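Local coordinates for protein gdp-l-fucose synthetase (Naegleria fowleri, PDB 6AQZ) that binds NADP and probably catalyses the epimerisation and NADPH-dependent reduction that yield GDP-L-fucose, as a member of the NAD-dependent epimerase/dehydratase family, at residues R12-Q17 / L310-T315; G37-H42 / D242-L247; N111-C116 / T124-S129; L247-F252 / E258-C263; L262-E267 / F316-F321. All coordinates share one frame; numbering follows the deposited sequence.

Contact 1 (R12-Q17 / L310-T315)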
# COMPACT_ATOMS: atom_id res chain seq x y z
N ARG A 12 19.67 -3.59 20.97
CA ARG A 12 18.52 -3.36 21.82
C ARG A 12 17.60 -2.33 21.15
O ARG A 12 17.91 -1.81 20.08
CB ARG A 12 18.98 -2.92 23.22
CG ARG A 12 19.70 -4.04 23.99
CD ARG A 12 19.93 -3.76 25.48
NE ARG A 12 20.74 -2.55 25.68
CZ ARG A 12 20.28 -1.42 26.20
NH1 ARG A 12 21.08 -0.38 26.31
NH2 ARG A 12 19.04 -1.33 26.63
N GLU A 13 16.45 -2.06 21.76
CA GLU A 13 15.55 -1.03 21.21
C GLU A 13 16.15 0.37 21.32
O GLU A 13 15.87 1.24 20.49
CB GLU A 13 14.18 -1.07 21.90
CG GLU A 13 13.31 -2.27 21.52
CD GLU A 13 12.25 -2.62 22.58
OE1 GLU A 13 11.04 -2.62 22.24
OE2 GLU A 13 12.62 -2.88 23.75
N VAL A 14 16.98 0.61 22.33
CA VAL A 14 17.59 1.91 22.55
C VAL A 14 19.11 1.82 22.54
O VAL A 14 19.70 0.80 22.91
CB VAL A 14 17.10 2.53 23.89
CG1 VAL A 14 15.61 2.79 23.84
CG2 VAL A 14 17.42 1.62 25.05
N SER A 15 19.75 2.89 22.08
CA SER A 15 21.20 3.02 22.19
C SER A 15 21.61 3.08 23.66
O SER A 15 20.80 3.33 24.55
CB SER A 15 21.68 4.26 21.44
OG SER A 15 20.91 5.41 21.82
N ASP A 16 22.87 2.70 23.93
CA ASP A 16 23.36 2.77 25.30
C ASP A 16 23.37 4.19 25.82
O ASP A 16 22.98 4.45 26.96
CB ASP A 16 24.76 2.16 25.40
CG ASP A 16 24.72 0.66 25.52
OD1 ASP A 16 23.61 0.08 25.50
OD2 ASP A 16 25.81 0.06 25.63
N GLN A 17 23.81 5.12 24.99
CA GLN A 17 23.81 6.54 25.30
C GLN A 17 23.09 7.26 24.18
O GLN A 17 23.13 6.82 23.02
CB GLN A 17 25.24 7.09 25.47
N LEU A 310 6.48 3.90 27.84
CA LEU A 310 6.55 3.88 29.30
C LEU A 310 7.64 2.92 29.78
O LEU A 310 8.32 3.19 30.77
CB LEU A 310 5.19 3.49 29.87
CG LEU A 310 5.18 3.32 31.38
CD1 LEU A 310 5.24 4.69 32.03
CD2 LEU A 310 3.96 2.55 31.80
N ARG A 311 7.82 1.80 29.09
CA ARG A 311 8.88 0.87 29.45
C ARG A 311 10.25 1.39 29.02
O ARG A 311 11.24 1.18 29.72
CB ARG A 311 8.57 -0.51 28.86
CG ARG A 311 9.76 -1.43 28.69
CD ARG A 311 9.36 -2.83 28.17
NE ARG A 311 8.97 -2.83 26.75
CZ ARG A 311 9.84 -2.79 25.75
NH1 ARG A 311 11.15 -2.73 26.00
NH2 ARG A 311 9.42 -2.80 24.49
N LEU A 312 10.33 2.06 27.87
CA LEU A 312 11.64 2.50 27.39
C LEU A 312 12.07 3.82 28.02
O LEU A 312 13.28 4.07 28.15
CB LEU A 312 11.62 2.62 25.87
CG LEU A 312 11.61 1.23 25.23
CD1 LEU A 312 11.71 1.29 23.72
CD2 LEU A 312 12.75 0.40 25.83
N ASN A 313 11.13 4.65 28.46
CA ASN A 313 11.45 5.96 29.03
C ASN A 313 10.57 6.17 30.25
O ASN A 313 9.67 7.01 30.25
CB ASN A 313 11.25 7.05 27.97
CG ASN A 313 11.82 8.40 28.37
OD1 ASN A 313 12.45 8.55 29.43
ND2 ASN A 313 11.66 9.38 27.49
N PRO A 314 10.83 5.42 31.33
CA PRO A 314 9.91 5.47 32.48
C PRO A 314 9.88 6.80 33.21
O PRO A 314 8.84 7.13 33.79
CB PRO A 314 10.43 4.34 33.39
CG PRO A 314 11.86 4.13 32.99
CD PRO A 314 11.89 4.41 31.51
N THR A 315 10.95 7.61 33.17
CA THR A 315 10.93 8.87 33.92
C THR A 315 10.31 10.03 33.14
O THR A 315 10.41 11.18 33.59
CB THR A 315 12.34 9.31 34.34
OG1 THR A 315 13.11 9.59 33.17
CG2 THR A 315 13.04 8.28 35.24
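A surface salt bridge between Glu13 and Arg311 ties the N-terminal loop, ahead of the first Rossmann strand 26-30, to the last turn of helix 307-312. The guanidinium meets the carboxylate end-on, with one nitrogen for each oxygen. Arg311 NH2 donates to Glu13 OE1 at 2.8 Å and Arg311 NH1 to Glu13 OE2 at 2.7 Å. Both bonds are nearly straight, with N-H...O angles of 170° and 165°. OE1 uses its syn lone pair. OE2 is also met on its syn side, somewhat out of the carboxylate plane. The two flat groups lie only 14° apart. The Arg311 chain bends at chi3, which turns its guanidinium to the carboxylate. Next to the ion pair, Leu312 CD1 lies 3.9 Å from Glu13 CB and 4.2 Å from Val14 CG1. The Val14 and Leu312 side chains run antiparallel alongside each other, and both also touch Trp249 of helix 240-253. Backbone hydrogen bonds from Glu13 to Gln255 and from Ser15 to Asn253 also hold the loop. The paired bonds fix the rotation of both charged groups, and each probably keeps its charge at this partly exposed site.

Contact 2 (G37-H42 / D242-L247)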
# COMPACT_ATOMS: atom_id res chain seq x y z
N GLY A 37 5.19 20.04 13.85
CA GLY A 37 6.46 20.66 13.51
C GLY A 37 6.79 21.87 14.36
O GLY A 37 7.94 22.04 14.80
N LYS A 38 5.81 22.77 14.57
CA LYS A 38 6.04 23.97 15.38
C LYS A 38 6.35 23.60 16.82
O LYS A 38 7.11 24.30 17.49
CB LYS A 38 4.82 24.91 15.32
CG LYS A 38 4.55 25.48 13.93
CD LYS A 38 5.66 26.38 13.42
CE LYS A 38 5.48 27.79 13.93
NZ LYS A 38 6.47 28.71 13.31
N ALA A 39 5.76 22.51 17.32
CA ALA A 39 6.09 22.06 18.66
C ALA A 39 7.55 21.62 18.75
O ALA A 39 8.27 22.00 19.68
CB ALA A 39 5.14 20.93 19.06
N VAL A 40 8.02 20.85 17.76
CA VAL A 40 9.43 20.47 17.73
C VAL A 40 10.31 21.72 17.70
O VAL A 40 11.31 21.81 18.43
CB VAL A 40 9.72 19.53 16.55
CG1 VAL A 40 11.21 19.29 16.40
CG2 VAL A 40 8.98 18.21 16.73
N GLU A 41 9.95 22.70 16.87
CA GLU A 41 10.72 23.94 16.79
C GLU A 41 10.77 24.67 18.13
O GLU A 41 11.79 25.26 18.50
CB GLU A 41 10.14 24.84 15.70
CG GLU A 41 10.87 26.17 15.53
CD GLU A 41 10.22 27.10 14.53
OE1 GLU A 41 8.98 27.03 14.33
OE2 GLU A 41 10.95 27.89 13.92
N HIS A 42 9.66 24.64 18.87
CA HIS A 42 9.61 25.27 20.18
C HIS A 42 10.53 24.55 21.18
O HIS A 42 11.28 25.19 21.91
CB HIS A 42 8.17 25.31 20.67
CG HIS A 42 8.01 25.79 22.08
ND1 HIS A 42 7.65 24.96 23.11
CD2 HIS A 42 8.18 27.02 22.62
CE1 HIS A 42 7.60 25.65 24.24
NE2 HIS A 42 7.92 26.91 23.97
N ASP A 242 4.57 18.05 24.47
CA ASP A 242 4.96 16.75 25.00
C ASP A 242 5.30 15.77 23.87
O ASP A 242 6.33 15.07 23.94
CB ASP A 242 3.84 16.19 25.87
CG ASP A 242 3.67 16.92 27.15
OD1 ASP A 242 4.51 17.78 27.49
OD2 ASP A 242 2.68 16.60 27.84
N ALA A 243 4.48 15.72 22.82
CA ALA A 243 4.77 14.84 21.69
C ALA A 243 6.12 15.19 21.08
O ALA A 243 6.88 14.29 20.67
CB ALA A 243 3.68 14.94 20.63
N ALA A 244 6.45 16.49 21.01
CA ALA A 244 7.73 16.93 20.47
C ALA A 244 8.91 16.43 21.31
O ALA A 244 9.97 16.11 20.76
CB ALA A 244 7.75 18.46 20.35
N ARG A 245 8.77 16.43 22.64
CA ARG A 245 9.82 15.90 23.50
C ARG A 245 9.96 14.38 23.35
O ARG A 245 11.08 13.85 23.29
CB ARG A 245 9.55 16.29 24.96
CG ARG A 245 9.74 17.77 25.26
CD ARG A 245 9.72 18.05 26.76
NE ARG A 245 8.39 17.86 27.31
CZ ARG A 245 8.07 17.04 28.31
NH1 ARG A 245 9.00 16.29 28.90
NH2 ARG A 245 6.81 16.98 28.71
N MET A 246 8.83 13.68 23.26
CA MET A 246 8.85 12.24 23.01
C MET A 246 9.46 11.94 21.65
O MET A 246 10.24 10.98 21.51
CB MET A 246 7.43 11.68 23.08
CG MET A 246 6.77 11.99 24.38
SD MET A 246 5.00 11.69 24.38
CE MET A 246 4.94 9.94 24.69
N LEU A 247 9.14 12.76 20.65
CA LEU A 247 9.74 12.56 19.34
C LEU A 247 11.24 12.80 19.40
O LEU A 247 12.03 12.07 18.79
CB LEU A 247 9.08 13.46 18.29
CG LEU A 247 9.62 13.58 16.86
CD1 LEU A 247 9.61 12.22 16.11
CD2 LEU A 247 8.78 14.57 16.10
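Ala244 CB points into the side of helix 35-46, the helix that follows the first strand of the Rossmann fold. Its partners are on segment 37-42, which starts at Gly37, probably the last glycine of the GxGxxG motif. The two helix segments cross at -72°, with their axes 8.2 Å apart. The small Ala244 methyl lets the backbones come close: the CA atoms of Val40 and Ala244 are 4.8 Å apart. That methyl lies against main chain as well as side chains. It is 3.5 Å from Ala39 C and also close to Val40 N. Ala39 CB points back toward segment 242-247 and meets Ala244 CB methyl to methyl at 3.8 Å.

Val40 approaches differently. Its CG2, anti to the carbonyl carbon and beside the backbone N, is the branch that meets segment 242-247. It touches both Ala244 CB and one methyl of Leu247. The Val40 and Leu247 side chains cross at about a right angle. Every touching residue is buried, and no hydrogen bond links the segments, so apolar contact alone joins them here. Phe36 extends the same interface by touching Ala243 and Leu247. Val40 also packs on Phe55 of strand 52-55. The Leu247 side chain lies about 8 Å from the bound NADP. Its CD2 atom is 3.7 Å from Val40 CG2.

Contact 3 (N111-C116 / T124-S129). With NAP (NADP nicotinamide-adenine-dinucleotide phosphate), chain G.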
# COMPACT_ATOMS: atom_id res chain seq x y z
N ASN A 111 9.16 9.77 -2.10
CA ASN A 111 10.23 10.72 -2.41
C ASN A 111 11.12 10.98 -1.21
O ASN A 111 12.35 10.95 -1.33
CB ASN A 111 9.64 12.02 -2.94
CG ASN A 111 8.92 11.83 -4.25
OD1 ASN A 111 9.10 10.81 -4.93
ND2 ASN A 111 8.05 12.80 -4.59
N ILE A 112 10.52 11.23 -0.04
CA ILE A 112 11.29 11.67 1.13
C ILE A 112 12.21 10.55 1.62
O ILE A 112 13.41 10.77 1.85
CB ILE A 112 10.35 12.17 2.24
CG1 ILE A 112 9.69 13.48 1.83
CG2 ILE A 112 11.14 12.48 3.51
CD1 ILE A 112 10.66 14.62 1.78
N LEU A 113 11.68 9.34 1.78
CA LEU A 113 12.53 8.22 2.24
C LEU A 113 13.60 7.89 1.22
O LEU A 113 14.73 7.57 1.58
CB LEU A 113 11.70 6.97 2.55
CG LEU A 113 11.26 6.87 4.02
CD1 LEU A 113 10.51 8.13 4.46
CD2 LEU A 113 10.41 5.64 4.29
N THR A 114 13.27 7.96 -0.07
CA THR A 114 14.29 7.74 -1.09
C THR A 114 15.38 8.81 -1.00
O THR A 114 16.57 8.49 -1.06
CB THR A 114 13.66 7.69 -2.48
OG1 THR A 114 12.81 6.54 -2.57
CG2 THR A 114 14.72 7.56 -3.54
N CYS A 115 15.01 10.07 -0.85
CA CYS A 115 16.03 11.09 -0.64
C CYS A 115 16.82 10.82 0.63
O CYS A 115 18.03 11.08 0.69
CB CYS A 115 15.40 12.48 -0.57
SG CYS A 115 14.96 13.13 -2.15
N CYS A 116 16.15 10.33 1.68
CA CYS A 116 16.86 10.07 2.92
C CYS A 116 17.95 9.04 2.71
O CYS A 116 19.07 9.18 3.23
CB CYS A 116 15.90 9.60 4.00
SG CYS A 116 14.91 10.92 4.63
N THR A 124 16.11 8.59 10.17
CA THR A 124 14.91 9.25 9.67
C THR A 124 13.73 8.77 10.51
O THR A 124 13.57 7.57 10.74
CB THR A 124 14.69 8.93 8.18
OG1 THR A 124 15.73 9.56 7.43
CG2 THR A 124 13.32 9.41 7.66
N ILE A 125 12.95 9.71 11.03
CA ILE A 125 11.78 9.37 11.83
C ILE A 125 10.57 9.92 11.11
O ILE A 125 10.46 11.14 10.92
CB ILE A 125 11.86 9.93 13.25
CG1 ILE A 125 13.10 9.43 13.92
CG2 ILE A 125 10.67 9.43 14.05
CD1 ILE A 125 13.17 9.83 15.34
N SER A 126 9.67 9.03 10.72
CA SER A 126 8.46 9.40 10.03
C SER A 126 7.30 9.26 11.01
O SER A 126 7.46 8.72 12.11
CB SER A 126 8.26 8.53 8.79
OG SER A 126 9.31 8.76 7.87
N CYS A 127 6.13 9.69 10.58
CA CYS A 127 5.01 9.81 11.49
C CYS A 127 3.81 9.04 10.95
O CYS A 127 3.39 9.26 9.81
CB CYS A 127 4.69 11.30 11.70
SG CYS A 127 3.67 11.59 13.07
N LEU A 128 3.27 8.11 11.75
CA LEU A 128 2.03 7.40 11.46
C LEU A 128 0.91 8.02 12.30
O LEU A 128 1.00 9.16 12.74
CB LEU A 128 2.16 5.90 11.74
CG LEU A 128 3.41 5.19 11.22
CD1 LEU A 128 3.34 3.67 11.46
CD2 LEU A 128 3.68 5.50 9.78
N SER A 129 -0.15 7.26 12.53
CA SER A 129 -1.30 7.76 13.27
C SER A 129 -2.10 6.57 13.80
O SER A 129 -2.11 5.50 13.17
CB SER A 129 -2.17 8.66 12.38
OG SER A 129 -3.46 8.11 12.19
PA NAP G . -0.54 19.89 9.92
O1A NAP G . -1.71 19.83 8.98
O2A NAP G . -0.59 20.70 11.19
O5B NAP G . 0.83 20.35 9.12
C5B NAP G . 1.10 19.38 8.18
C4B NAP G . 2.44 19.79 7.49
O4B NAP G . 2.60 19.11 6.22
C3B NAP G . 2.52 21.35 7.25
O3B NAP G . 3.83 21.80 7.46
C2B NAP G . 2.28 21.45 5.74
O2B NAP G . 2.95 22.44 5.14
C1B NAP G . 3.05 20.12 5.32
N9A NAP G . 2.72 19.72 3.95
C8A NAP G . 1.52 19.22 3.49
N7A NAP G . 1.54 18.93 2.17
C5A NAP G . 2.82 19.28 1.77
C6A NAP G . 3.44 19.22 0.52
N6A NAP G . 2.75 18.74 -0.59
N1A NAP G . 4.74 19.60 0.36
C2A NAP G . 5.34 20.05 1.51
N3A NAP G . 4.87 20.17 2.77
C4A NAP G . 3.58 19.77 2.87
O3 NAP G . -0.38 18.26 10.25
PN NAP G . 0.15 17.96 11.72
O1N NAP G . 1.43 18.63 12.05
O2N NAP G . -0.96 17.77 12.73
O5D NAP G . 0.68 16.30 11.60
C5D NAP G . 1.89 16.16 10.96
C4D NAP G . 2.18 14.68 11.06
O4D NAP G . 1.64 14.21 12.30
C3D NAP G . 1.37 13.94 9.90
O3D NAP G . 2.16 12.94 9.34
C2D NAP G . 0.15 13.35 10.65
O2D NAP G . -0.28 12.14 10.17
C1D NAP G . 0.77 13.11 12.06
N1N NAP G . -0.30 12.99 13.08
C2N NAP G . -1.03 14.09 13.54
C3N NAP G . -2.04 13.93 14.46
C7N NAP G . -2.81 15.12 14.93
O7N NAP G . -3.79 15.03 15.69
N7N NAP G . -2.44 16.39 14.49
C4N NAP G . -2.40 12.60 15.02
C5N NAP G . -1.59 11.48 14.46
C6N NAP G . -0.61 11.69 13.57
P2B NAP G . 2.08 24.07 5.03
O1X NAP G . 2.06 24.44 6.48
O2X NAP G . 3.07 24.82 4.14
O3X NAP G . 0.79 23.63 4.40
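Cys116 SG and Thr124 OG1 both stand anti to their own carbonyl carbons (chi1 -74° and -68°), and these torsions bring the two atoms to 3.2 Å. Thr124 CG2 is turned anti to the backbone N and also lies 3.7 Å from Cys116 SG. Further along, Leu113 reaches the strand with one methyl: Leu113 CD1 lies 3.7 Å from Ser126 OG. The strand then leads to the cofactor. Leu128 O comes within 3.1 Å of NAP C6N on the nicotinamide ring, and Ser129 CB lies 3.6 Å from NAP C5N. Cys127 SG sits beside the nicotinamide ribose. The segments of helix 98-118 and strand 123-127 run nearly antiparallel, at 171°, as the second half of the beta-alpha-beta unit that starts with strand 80-83. Cys116 and Thr124 both touch Val81 of that first strand. Leu113 is also packed by Leu165 and Leu168 of helix 156-179 and by Phe185 of strand 184-194.

Contact 4 (L247-F252 / E258-C263)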
# COMPACT_ATOMS: atom_id res chain seq x y z
N LEU A 247 9.14 12.76 20.65
CA LEU A 247 9.74 12.56 19.34
C LEU A 247 11.24 12.80 19.40
O LEU A 247 12.03 12.07 18.79
CB LEU A 247 9.08 13.46 18.29
CG LEU A 247 9.62 13.58 16.86
CD1 LEU A 247 9.61 12.22 16.11
CD2 LEU A 247 8.78 14.57 16.10
N LEU A 248 11.66 13.86 20.11
CA LEU A 248 13.09 14.15 20.21
C LEU A 248 13.84 13.06 20.98
O LEU A 248 14.94 12.66 20.58
CB LEU A 248 13.31 15.52 20.81
CG LEU A 248 12.90 16.60 19.80
CD1 LEU A 248 12.88 17.99 20.43
CD2 LEU A 248 13.75 16.56 18.53
N TRP A 249 13.26 12.57 22.07
CA TRP A 249 13.84 11.40 22.74
C TRP A 249 14.00 10.23 21.76
O TRP A 249 15.04 9.56 21.74
CB TRP A 249 12.97 11.00 23.93
CG TRP A 249 13.42 9.75 24.57
CD1 TRP A 249 14.27 9.63 25.64
CD2 TRP A 249 13.07 8.41 24.19
NE1 TRP A 249 14.47 8.31 25.94
CE2 TRP A 249 13.74 7.53 25.07
CE3 TRP A 249 12.25 7.88 23.19
CZ2 TRP A 249 13.62 6.15 24.99
CZ3 TRP A 249 12.13 6.48 23.09
CH2 TRP A 249 12.82 5.64 23.99
N THR A 250 12.99 10.00 20.92
CA THR A 250 13.05 8.91 19.94
C THR A 250 14.23 9.08 18.99
O THR A 250 14.99 8.15 18.76
CB THR A 250 11.71 8.84 19.19
OG1 THR A 250 10.66 8.52 20.10
CG2 THR A 250 11.73 7.79 18.07
N MET A 251 14.43 10.28 18.46
CA MET A 251 15.58 10.54 17.59
C MET A 251 16.89 10.31 18.33
O MET A 251 17.89 9.93 17.72
CB MET A 251 15.52 11.98 17.07
CG MET A 251 16.69 12.45 16.23
SD MET A 251 16.51 14.21 15.73
CE MET A 251 16.74 15.06 17.26
N PHE A 252 16.93 10.62 19.62
CA PHE A 252 18.19 10.52 20.34
C PHE A 252 18.51 9.09 20.75
O PHE A 252 19.69 8.75 20.88
CB PHE A 252 18.14 11.39 21.60
CG PHE A 252 18.07 12.86 21.33
CD1 PHE A 252 18.59 13.39 20.16
CD2 PHE A 252 17.48 13.71 22.24
CE1 PHE A 252 18.53 14.75 19.92
CE2 PHE A 252 17.41 15.07 22.00
CZ PHE A 252 17.93 15.59 20.83
N GLU A 258 10.63 -0.79 14.54
CA GLU A 258 9.20 -0.88 14.86
C GLU A 258 8.68 0.49 15.27
O GLU A 258 9.35 1.20 16.03
CB GLU A 258 8.97 -1.85 16.02
CG GLU A 258 9.56 -3.22 15.81
CD GLU A 258 8.95 -3.94 14.62
OE1 GLU A 258 7.73 -3.75 14.36
OE2 GLU A 258 9.69 -4.69 13.95
N PRO A 259 7.49 0.88 14.82
CA PRO A 259 6.93 2.17 15.28
C PRO A 259 6.73 2.14 16.78
O PRO A 259 6.51 1.08 17.36
CB PRO A 259 5.60 2.28 14.53
CG PRO A 259 5.27 0.88 14.09
CD PRO A 259 6.58 0.16 13.91
N ILE A 260 6.85 3.30 17.41
CA ILE A 260 6.59 3.44 18.84
C ILE A 260 5.45 4.42 19.01
O ILE A 260 5.48 5.52 18.44
CB ILE A 260 7.85 3.89 19.62
CG1 ILE A 260 7.53 4.04 21.10
CG2 ILE A 260 8.43 5.19 19.08
CD1 ILE A 260 8.78 4.34 21.96
N MET A 261 4.44 4.03 19.77
CA MET A 261 3.32 4.93 19.98
C MET A 261 3.64 6.06 20.94
O MET A 261 4.33 5.89 21.94
CB MET A 261 2.11 4.16 20.45
CG MET A 261 1.60 3.57 19.20
SD MET A 261 -0.13 3.46 19.23
CE MET A 261 -0.16 1.76 19.83
N LEU A 262 3.14 7.24 20.59
CA LEU A 262 3.22 8.42 21.44
C LEU A 262 1.80 8.73 21.90
O LEU A 262 1.01 9.28 21.13
CB LEU A 262 3.83 9.58 20.68
CG LEU A 262 5.15 9.38 19.93
CD1 LEU A 262 5.68 10.73 19.38
CD2 LEU A 262 6.19 8.69 20.78
N CYS A 263 1.48 8.39 23.14
CA CYS A 263 0.15 8.66 23.66
C CYS A 263 0.23 8.69 25.18
O CYS A 263 1.30 8.55 25.78
CB CYS A 263 -0.88 7.64 23.20
SG CYS A 263 -0.63 6.01 23.87
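Ile260 and Leu262 project from the short strand 260-262 onto helix 240-253, part of the helix-on-sheet packing of the Rossmann-type domain. The helix and strand segments run at 157° to each other, with axes 10.7 Å apart.

The closer part centres on Ile260. Its CG1 is anti to the backbone N (chi1 179°), which sends CD1 to the indole, 4.1 Å from Trp249 CZ3. These two side chains cross at about a right angle. CG2 stands between the backbone N and the carbonyl carbon and faces Thr250, with Ile260 CG2 4.1 Å from Thr250 OG1. Here the two side chains lie alongside each other, pointing opposite ways. The Thr250 hydroxyl has its polar partner within the helix, the carbonyl oxygen of Met246. Its contact with the Ile260 methyl is van der Waals.

The looser part is at Leu247, where the side chains only just meet: Leu247 CB is 4.5 Å from Leu262 CD1. Toward solvent, Trp249 is the one touching residue that is not fully buried. Its indole is hemmed in by Leu312 and Asn313 and meets the Phe309 ring edge-to-face. Within the sheet, backbone hydrogen bonds to Ser187, Ile189 and Thr191 join Ile260 and Leu262 to strand 184-194. No hydrogen bond spans the two segments. At the Leu262 end, the nearest atom within segment 247-252 is Leu247 N, 4.2 Å from Leu262 CD1.

Contact 5 (L262-E267 / F316-F321)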
# COMPACT_ATOMS: atom_id res chain seq x y z
N LEU A 262 3.14 7.24 20.59
CA LEU A 262 3.22 8.42 21.44
C LEU A 262 1.80 8.73 21.90
O LEU A 262 1.01 9.28 21.13
CB LEU A 262 3.83 9.58 20.68
CG LEU A 262 5.15 9.38 19.93
CD1 LEU A 262 5.68 10.73 19.38
CD2 LEU A 262 6.19 8.69 20.78
N CYS A 263 1.48 8.39 23.14
CA CYS A 263 0.15 8.66 23.66
C CYS A 263 0.23 8.69 25.18
O CYS A 263 1.30 8.55 25.78
CB CYS A 263 -0.88 7.64 23.20
SG CYS A 263 -0.63 6.01 23.87
N VAL A 264 -0.91 8.93 25.81
CA VAL A 264 -1.00 8.98 27.24
C VAL A 264 -1.54 7.65 27.73
O VAL A 264 -2.04 6.83 26.96
CB VAL A 264 -1.90 10.15 27.70
CG1 VAL A 264 -1.38 11.46 27.16
CG2 VAL A 264 -3.32 9.91 27.24
N SER A 265 -1.43 7.41 29.03
CA SER A 265 -1.93 6.18 29.62
C SER A 265 -3.46 6.15 29.54
O SER A 265 -4.12 7.15 29.26
CB SER A 265 -1.50 6.06 31.08
OG SER A 265 -2.24 6.95 31.90
N GLU A 266 -4.01 4.96 29.78
CA GLU A 266 -5.46 4.84 29.78
C GLU A 266 -6.08 5.66 30.90
O GLU A 266 -7.19 6.18 30.74
CB GLU A 266 -5.88 3.37 29.89
CG GLU A 266 -7.38 3.13 29.73
CD GLU A 266 -7.73 1.66 29.54
OE1 GLU A 266 -6.83 0.88 29.12
OE2 GLU A 266 -8.88 1.27 29.82
N GLU A 267 -5.39 5.78 32.04
CA GLU A 267 -5.93 6.58 33.14
C GLU A 267 -6.10 8.05 32.75
O GLU A 267 -7.01 8.72 33.25
CB GLU A 267 -5.03 6.48 34.38
N PHE A 316 9.68 9.78 31.99
CA PHE A 316 9.16 10.89 31.21
C PHE A 316 8.01 11.58 31.93
O PHE A 316 7.10 10.93 32.46
CB PHE A 316 8.70 10.42 29.84
CG PHE A 316 8.22 11.53 28.96
CD1 PHE A 316 9.13 12.28 28.23
CD2 PHE A 316 6.87 11.83 28.86
CE1 PHE A 316 8.70 13.31 27.40
CE2 PHE A 316 6.44 12.84 28.03
CZ PHE A 316 7.36 13.59 27.30
N GLN A 317 8.05 12.91 31.94
CA GLN A 317 7.07 13.75 32.62
C GLN A 317 6.17 14.42 31.59
O GLN A 317 6.66 15.06 30.65
CB GLN A 317 7.76 14.81 33.48
CG GLN A 317 8.63 14.25 34.60
CD GLN A 317 7.83 13.73 35.78
OE1 GLN A 317 6.85 13.00 35.61
NE2 GLN A 317 8.24 14.10 36.99
N TYR A 318 4.86 14.21 31.72
CA TYR A 318 3.86 14.86 30.88
C TYR A 318 3.47 16.24 31.45
O TYR A 318 3.63 16.53 32.64
CB TYR A 318 2.61 13.98 30.75
CG TYR A 318 2.77 12.68 30.00
CD1 TYR A 318 2.89 12.66 28.61
CD2 TYR A 318 2.74 11.46 30.66
CE1 TYR A 318 3.02 11.46 27.90
CE2 TYR A 318 2.86 10.25 29.96
CZ TYR A 318 3.00 10.26 28.59
OH TYR A 318 3.13 9.06 27.90
N THR A 319 2.93 17.08 30.57
CA THR A 319 2.26 18.31 30.99
C THR A 319 0.84 17.97 31.43
O THR A 319 0.12 17.29 30.69
CB THR A 319 2.19 19.34 29.85
OG1 THR A 319 3.50 19.64 29.35
CG2 THR A 319 1.51 20.64 30.34
N PRO A 320 0.40 18.40 32.62
CA PRO A 320 -1.00 18.17 33.00
C PRO A 320 -1.96 18.74 31.96
O PRO A 320 -1.69 19.77 31.34
CB PRO A 320 -1.12 18.91 34.34
CG PRO A 320 0.26 18.91 34.89
CD PRO A 320 1.18 19.01 33.70
N PHE A 321 -3.07 18.02 31.76
CA PHE A 321 -4.02 18.37 30.70
C PHE A 321 -4.53 19.81 30.87
O PHE A 321 -4.55 20.60 29.91
CB PHE A 321 -5.18 17.35 30.70
CG PHE A 321 -6.21 17.59 29.62
CD1 PHE A 321 -5.88 17.45 28.28
CD2 PHE A 321 -7.49 17.97 29.95
CE1 PHE A 321 -6.82 17.70 27.29
CE2 PHE A 321 -8.44 18.21 28.96
CZ PHE A 321 -8.11 18.08 27.63
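Two irregular backbone runs pass each other with Val264 and Tyr318 nearest, their CA atoms 8.5 Å apart, and the tyrosine side chain spans the gap. Segment 262-267 carries the chain out of strand 260-262, at the edge of the Rossmann-type sheet. Segment 316-321 leads from helix 307-312 to helix 321-335, where Pro320 takes the N-cap position.

Tyr318 points toward the other run. Its CG stands anti to its carbonyl carbon (chi1 -67°), and the phenol ends beside the Cys263 carbonyl. The hydroxyl donates a weak hydrogen bond to that oxygen. This is the polar link between the two segments, and it gives the carbonyl of the buried Cys263 a donor, though a weak one. Val264 touches the same ring, but lightly, with CG1 4.5 Å from Tyr318 CE1. The Cys263 side chain points away, so that residue takes part through its main chain; its side chain packs on Asn306 and Thr191 instead.

One face of the Tyr318 ring is covered from within its own segment. Phe316 CD2 sits 3.9 Å above the plane, over the ring centre, and the Phe316 ring turns its edge to Tyr318 CD1. Asp242 and Met246 of helix 240-253 also touch the tyrosine. Val264 in turn rests on Gln236 and Leu238 of strand 234-239. The closest approach between the segments is Tyr318 OH to Cys263 O, at 2.8 Å.

In the fold
Helix 240-253 is the hub. Contact 2 and contact 4 share its Leu247, and their centres are 11 Å apart. Leu247 CD1 also meets Ile125 CG2 of contact 3 at 3.6 Å, so three contacts converge there. Contact 3 touches the NADP directly; the side chain of Leu247 stays about 8 Å from the bound NADP. Contact 1 lies at the surface, its centre 10 Å from that of contact 4, and Trp249 joins the two. Contact 5 begins where the strand of contact 4 ends. It is joined to contact 2 by two probable hydrogen bonds, Arg245 NH2 to Gln317 O at 2.7 Å and Asp242 OD2 to Thr319 N at 2.8 Å.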